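Local coordinates for carbonic anhydrase (Trichomonas vaginalis, PDB 6Y04) that catalyses the reversible hydration of carbon dioxide to hydrogencarbonate as a zinc-dependent enzyme of the beta class, at the interface of chains A and B. Sequence-based numbering; all coordinates share one arbitrary frame. Chains: chain A/B, Carbonic anhydrase.

Contact 1: the interface of chains A and B. Residues chain A 41, 43, 45, 170-173; chain B 14, 21, 54.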
# COMPACT_ATOMS: atom_id res chain seq x y z
N ARG A 41 -10.72 -3.00 7.18
CA ARG A 41 -12.04 -3.37 6.69
C ARG A 41 -12.05 -3.54 5.17
O ARG A 41 -13.00 -4.10 4.62
CB ARG A 41 -13.08 -2.33 7.13
CG ARG A 41 -13.41 -2.38 8.62
CD ARG A 41 -14.22 -1.20 9.11
NE ARG A 41 -13.45 0.01 8.99
CZ ARG A 41 -13.84 1.22 9.39
NH1 ARG A 41 -15.03 1.36 9.96
NH2 ARG A 41 -13.05 2.26 9.21
N VAL A 43 -9.51 -5.01 3.50
CA VAL A 43 -8.75 -6.22 3.20
C VAL A 43 -9.72 -7.35 2.83
O VAL A 43 -10.61 -7.68 3.61
CB VAL A 43 -7.86 -6.63 4.39
CG1 VAL A 43 -7.14 -7.96 4.16
CG2 VAL A 43 -6.88 -5.53 4.77
N PHE A 45 -11.95 -7.19 0.48
CA PHE A 45 -13.23 -6.52 0.44
C PHE A 45 -13.27 -5.53 -0.72
O PHE A 45 -14.10 -5.65 -1.61
CB PHE A 45 -13.50 -5.83 1.78
CG PHE A 45 -14.90 -5.31 1.94
CD1 PHE A 45 -15.97 -6.19 2.03
CD2 PHE A 45 -15.14 -3.95 1.99
CE1 PHE A 45 -17.27 -5.71 2.18
CE2 PHE A 45 -16.44 -3.47 2.14
CZ PHE A 45 -17.50 -4.35 2.24
N PRO A 170 -16.69 1.62 4.12
CA PRO A 170 -15.98 0.46 4.65
C PRO A 170 -16.87 -0.64 5.24
O PRO A 170 -16.41 -1.76 5.47
CB PRO A 170 -15.03 1.07 5.70
CG PRO A 170 -15.71 2.35 6.13
CD PRO A 170 -16.50 2.84 4.93
N ASP A 171 -18.16 -0.34 5.44
CA ASP A 171 -19.10 -1.32 5.98
C ASP A 171 -19.92 -1.97 4.87
O ASP A 171 -19.96 -3.19 4.78
CB ASP A 171 -20.03 -0.69 7.02
CG ASP A 171 -19.31 -0.31 8.30
OD1 ASP A 171 -18.46 -1.12 8.75
OD2 ASP A 171 -19.59 0.79 8.83
N THR A 172 -20.57 -1.14 4.05
CA THR A 172 -21.51 -1.61 3.04
C THR A 172 -20.76 -2.01 1.77
O THR A 172 -21.17 -2.94 1.08
CB THR A 172 -22.55 -0.54 2.68
OG1 THR A 172 -21.89 0.55 2.03
CG2 THR A 172 -23.33 -0.02 3.87
N GLY A 173 -19.67 -1.28 1.49
CA GLY A 173 -18.85 -1.50 0.31
C GLY A 173 -19.35 -0.71 -0.89
O GLY A 173 -18.88 -0.91 -2.01
N PHE B 14 -22.21 -6.17 -6.66
CA PHE B 14 -21.62 -6.55 -5.39
C PHE B 14 -22.58 -6.26 -4.24
O PHE B 14 -22.73 -7.09 -3.35
CB PHE B 14 -20.29 -5.82 -5.16
CG PHE B 14 -19.69 -6.07 -3.80
CD1 PHE B 14 -18.93 -7.20 -3.56
CD2 PHE B 14 -19.91 -5.18 -2.75
CE1 PHE B 14 -18.38 -7.44 -2.30
CE2 PHE B 14 -19.36 -5.42 -1.50
CZ PHE B 14 -18.61 -6.55 -1.28
N LEU B 21 -24.16 -6.52 5.51
CA LEU B 21 -22.89 -6.99 6.04
C LEU B 21 -22.74 -6.52 7.49
O LEU B 21 -23.20 -5.43 7.84
CB LEU B 21 -21.75 -6.52 5.13
CG LEU B 21 -21.88 -6.93 3.66
CD1 LEU B 21 -20.90 -6.16 2.79
CD2 LEU B 21 -21.71 -8.43 3.46
N ARG B 54 -10.35 -10.51 6.50
CA ARG B 54 -10.88 -9.17 6.64
C ARG B 54 -11.01 -8.82 8.12
O ARG B 54 -11.43 -9.65 8.92
CB ARG B 54 -12.24 -9.11 5.93
CG ARG B 54 -12.81 -7.71 5.80
CD ARG B 54 -14.25 -7.63 5.36
NE ARG B 54 -14.61 -6.23 5.31
CZ ARG B 54 -15.85 -5.74 5.40
NH1 ARG B 54 -16.89 -6.54 5.54
NH2 ARG B 54 -16.04 -4.43 5.34
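B:Arg54 reaches across the subunit boundary and lays its guanidinium on A:Phe45, and most of the contact follows from that placement. The cation-pi stack rests on two measures: the guanidinium and phenyl planes are 5° apart, and NH2 of B:Arg54 stands 3.3 Å from the centroid of the A:Phe45 ring. Within the same stack, CD1 of A:Phe45 lies over the middle of the guanidinium, 3.4 Å from CZ of B:Arg54. With CG anti to the backbone N (chi1 -171°) and the chain extended from CG to NE, the arginine spans the distance from its own backbone to the ring.

The main polar bond runs from NE of B:Arg54 to the backbone O of A:Arg41, 2.8 Å and 158° at the hydrogen, with the acceptor close to the guanidinium plane. It helps fix the rotation of the stacked group; NH2 adds a weak second bond to the same oxygen. Although NH2 also comes near the carbonyl of A:Pro170, its N-H points elsewhere.

Apolar contacts finish the patch at the rim of the A:Phe45 ring. CD1 of B:Leu21 meets CE1 of A:Phe45 in the ring plane at 3.7 Å, and CZ of B:Phe14 meets the same CE1 at 3.8 Å.

A:Arg41 belongs to the CXDXR motif of beta-class active sites, so the site ties the partner subunit to the backbone of the catalytic segment and probably steadies it.

Contact 2: the interface of chains A and B. Residues chain A 38, 63, 101, 109, 134; chain B 77-78, 81.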
# COMPACT_ATOMS: atom_id res chain seq x y z
N MET A 38 -5.07 1.54 4.03
CA MET A 38 -4.60 0.33 4.67
C MET A 38 -5.68 -0.27 5.57
O MET A 38 -5.46 -1.32 6.17
CB MET A 38 -3.34 0.62 5.50
CG MET A 38 -3.64 1.43 6.73
SD MET A 38 -2.18 1.77 7.73
CE MET A 38 -2.94 2.44 9.21
N ALA A 63 -1.99 4.50 4.82
CA ALA A 63 -2.94 5.16 5.71
C ALA A 63 -3.45 6.44 5.07
O ALA A 63 -2.71 7.41 4.93
CB ALA A 63 -2.27 5.43 7.04
N MET A 101 -7.64 8.71 9.59
CA MET A 101 -6.61 9.70 9.35
C MET A 101 -7.21 11.09 9.55
O MET A 101 -6.46 12.06 9.73
CB MET A 101 -6.08 9.57 7.92
CG MET A 101 -5.04 8.48 7.80
SD MET A 101 -3.51 8.95 8.64
CE MET A 101 -2.69 9.90 7.36
N LEU A 109 -0.81 11.57 17.96
CA LEU A 109 0.26 10.61 17.73
C LEU A 109 1.40 10.88 18.70
O LEU A 109 1.99 9.94 19.23
CB LEU A 109 0.72 10.67 16.28
CG LEU A 109 -0.23 10.04 15.26
CD1 LEU A 109 0.16 10.45 13.86
CD2 LEU A 109 -0.28 8.53 15.36
N VAL A 134 -0.85 13.80 8.40
CA VAL A 134 -1.95 13.53 9.32
C VAL A 134 -2.80 14.77 9.55
O VAL A 134 -4.02 14.65 9.71
CB VAL A 134 -1.47 12.85 10.63
CG1 VAL A 134 -0.84 11.50 10.35
CG2 VAL A 134 -0.54 13.74 11.43
N VAL B 77 4.71 6.11 7.96
CA VAL B 77 3.59 6.81 8.57
C VAL B 77 2.44 5.84 8.83
O VAL B 77 1.80 5.89 9.88
CB VAL B 77 3.15 8.03 7.74
CG1 VAL B 77 1.84 8.63 8.25
CG2 VAL B 77 4.23 9.10 7.70
N SER B 78 2.18 4.97 7.84
CA SER B 78 1.17 3.93 7.93
C SER B 78 1.41 3.04 9.15
O SER B 78 0.47 2.64 9.82
CB SER B 78 1.12 3.12 6.66
OG SER B 78 0.74 3.93 5.56
N VAL B 81 0.61 5.07 12.41
CA VAL B 81 -0.83 5.11 12.58
C VAL B 81 -1.31 3.74 13.06
O VAL B 81 -2.13 3.66 13.97
CB VAL B 81 -1.54 5.55 11.28
CG1 VAL B 81 -3.06 5.45 11.40
CG2 VAL B 81 -1.13 6.96 10.87
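B:Val81, the residue with most surface buried here, points its two methyl groups at different methionines of chain A. CG1, anti to its backbone N (chi1 174°), meets the terminal methyl CE of A:Met38 at 3.7 Å, the two side chains meeting at a slant. CG2 approaches SD of A:Met101 at 3.8 Å, across a side chain set at about a right angle; A:Met101 is poorly ordered, so this second contact is less secure than the first.

A:Ala63, next in buried area, supplies both an apolar and a polar contact to B:Ser78. Its methyl CB lies 3.9 Å from CA of B:Ser78, flanking the backbone of helix 74-85 of chain B. A:Met38 reaches the same serine with its extended chain, which brings SD to 3.7 Å from CB of B:Ser78. Because A:Met38 follows the zinc ligand A:Cys37, the partner helix packs directly against the metal-binding segment and may help hold it in place.

The polar evidence is a nearly straight hydrogen bond: the backbone N of A:Ala63 donates to the hydroxyl OG of B:Ser78 at 2.9 Å, with 172° at the hydrogen.

Contact 3: the interface of chains A and B. Residues chain A 72-74, 77, 80; chain B 129-130, 133.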
# COMPACT_ATOMS: atom_id res chain seq x y z
N LEU A 72 8.36 12.95 -5.08
CA LEU A 72 8.31 11.50 -5.00
C LEU A 72 7.86 11.07 -3.61
O LEU A 72 8.08 11.77 -2.63
CB LEU A 72 9.69 10.92 -5.33
CG LEU A 72 10.19 11.16 -6.75
CD1 LEU A 72 11.61 10.64 -6.91
CD2 LEU A 72 9.27 10.49 -7.77
N SER A 73 7.21 9.90 -3.56
CA SER A 73 6.81 9.23 -2.33
C SER A 73 6.68 7.75 -2.67
O SER A 73 6.79 7.38 -3.84
CB SER A 73 5.50 9.79 -1.82
OG SER A 73 4.45 9.58 -2.76
N ASP A 74 6.43 6.91 -1.66
CA ASP A 74 6.17 5.49 -1.86
C ASP A 74 5.05 5.32 -2.89
O ASP A 74 5.18 4.53 -3.83
CB ASP A 74 5.79 4.78 -0.55
CG ASP A 74 6.89 4.68 0.50
OD1 ASP A 74 8.07 4.68 0.13
OD2 ASP A 74 6.55 4.60 1.69
N VAL A 77 5.99 6.63 -6.55
CA VAL A 77 6.93 5.72 -7.20
C VAL A 77 6.20 4.47 -7.69
O VAL A 77 6.46 3.99 -8.80
CB VAL A 77 8.11 5.37 -6.26
CG1 VAL A 77 8.96 4.21 -6.77
CG2 VAL A 77 8.97 6.59 -5.98
N LEU A 80 4.57 5.26 -10.87
CA LEU A 80 5.53 5.37 -11.97
C LEU A 80 5.89 3.98 -12.48
O LEU A 80 5.93 3.75 -13.69
CB LEU A 80 6.78 6.14 -11.52
CG LEU A 80 6.55 7.58 -11.08
CD1 LEU A 80 7.81 8.19 -10.47
CD2 LEU A 80 6.06 8.44 -12.24
N ASP B 129 16.66 10.99 -6.60
CA ASP B 129 15.70 10.58 -5.58
C ASP B 129 15.08 9.23 -5.95
O ASP B 129 14.96 8.35 -5.11
CB ASP B 129 14.64 11.66 -5.33
CG ASP B 129 15.18 12.96 -4.76
OD1 ASP B 129 16.08 12.89 -3.91
OD2 ASP B 129 14.70 14.03 -5.17
N LEU B 130 14.67 9.08 -7.22
CA LEU B 130 14.00 7.88 -7.71
C LEU B 130 14.90 6.66 -7.53
O LEU B 130 14.42 5.55 -7.32
CB LEU B 130 13.61 8.09 -9.18
CG LEU B 130 12.84 6.96 -9.85
CD1 LEU B 130 11.54 6.66 -9.10
CD2 LEU B 130 12.55 7.28 -11.31
N TRP B 133 14.68 4.16 -4.55
CA TRP B 133 13.65 3.12 -4.57
C TRP B 133 14.06 1.96 -5.48
O TRP B 133 13.96 0.81 -5.07
CB TRP B 133 12.30 3.69 -5.00
CG TRP B 133 11.49 4.36 -3.93
CD1 TRP B 133 10.58 3.77 -3.09
CD2 TRP B 133 11.46 5.77 -3.61
NE1 TRP B 133 10.01 4.70 -2.27
CE2 TRP B 133 10.53 5.94 -2.56
CE3 TRP B 133 12.13 6.90 -4.10
CZ2 TRP B 133 10.25 7.19 -2.01
CZ3 TRP B 133 11.85 8.13 -3.55
CH2 TRP B 133 10.93 8.28 -2.52
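The indole NE1 of B:Trp133 donates to OD1 of A:Asp74 at 3.1 Å, with 163° at the hydrogen. OD1 lies in the ring plane and receives the N-H on its anti lone pair, the one away from the other carboxylate oxygen; carboxylate and indole planes are nearly perpendicular, 86° apart. A:Asp74 is the first residue of helix 74-85, where the helix end would be expected to favour a negative charge on its carboxylate.

While its N-H is held at the edge, the indole is packed over one face. CG2 of A:Val77 stands over the fused rings, 3.7 Å from the six-membered centroid and 3.5 Å from CD2, which is the evidence for a CH-pi contact. The carbonyl O of A:Ser73 lies above that same face, offset toward the rim. B:Trp133 turns its CG anti to its carbonyl carbon (chi1 -83°), and the ring is thereby presented to A:Val77 and to the start of the A helix.

Further along, A:Leu72 works with two atoms. Its CB approaches CZ3 of the indole at 4.0 Å, whereas the methyl CD1 pushes against helix 120-134, 3.6 Å from CB of B:Asp129 and 3.7 Å from CA of B:Leu130. CD1 of B:Leu130 then closes on CG2 of A:Val77 at 4.0 Å.

The site docks the end of one subunit's helix onto the start of the other's, joining apolar burial to the directional indole-carboxylate bond, and so helps hold the dimer together.

The three centres form a bent triangle with contact 2 at its corner, its C-alpha centre about 20 Å from that of contact 1 and 19 Å from that of contact 3, while contacts 1 and 3 are about 30 Å apart. Contacts 2 and 3 share helices 74-85 and 120-134 with the chains exchanged, and residue 77 serves in both. Contacts 1 and 2 are linked through chain A's metal-binding segment, which gives A:Met38 to one and A:Arg41 to the other. Because the interface is two-fold symmetric, each contact recurs, spreading the joint widely, in keeping with the dimer as the building unit of beta-class enzymes.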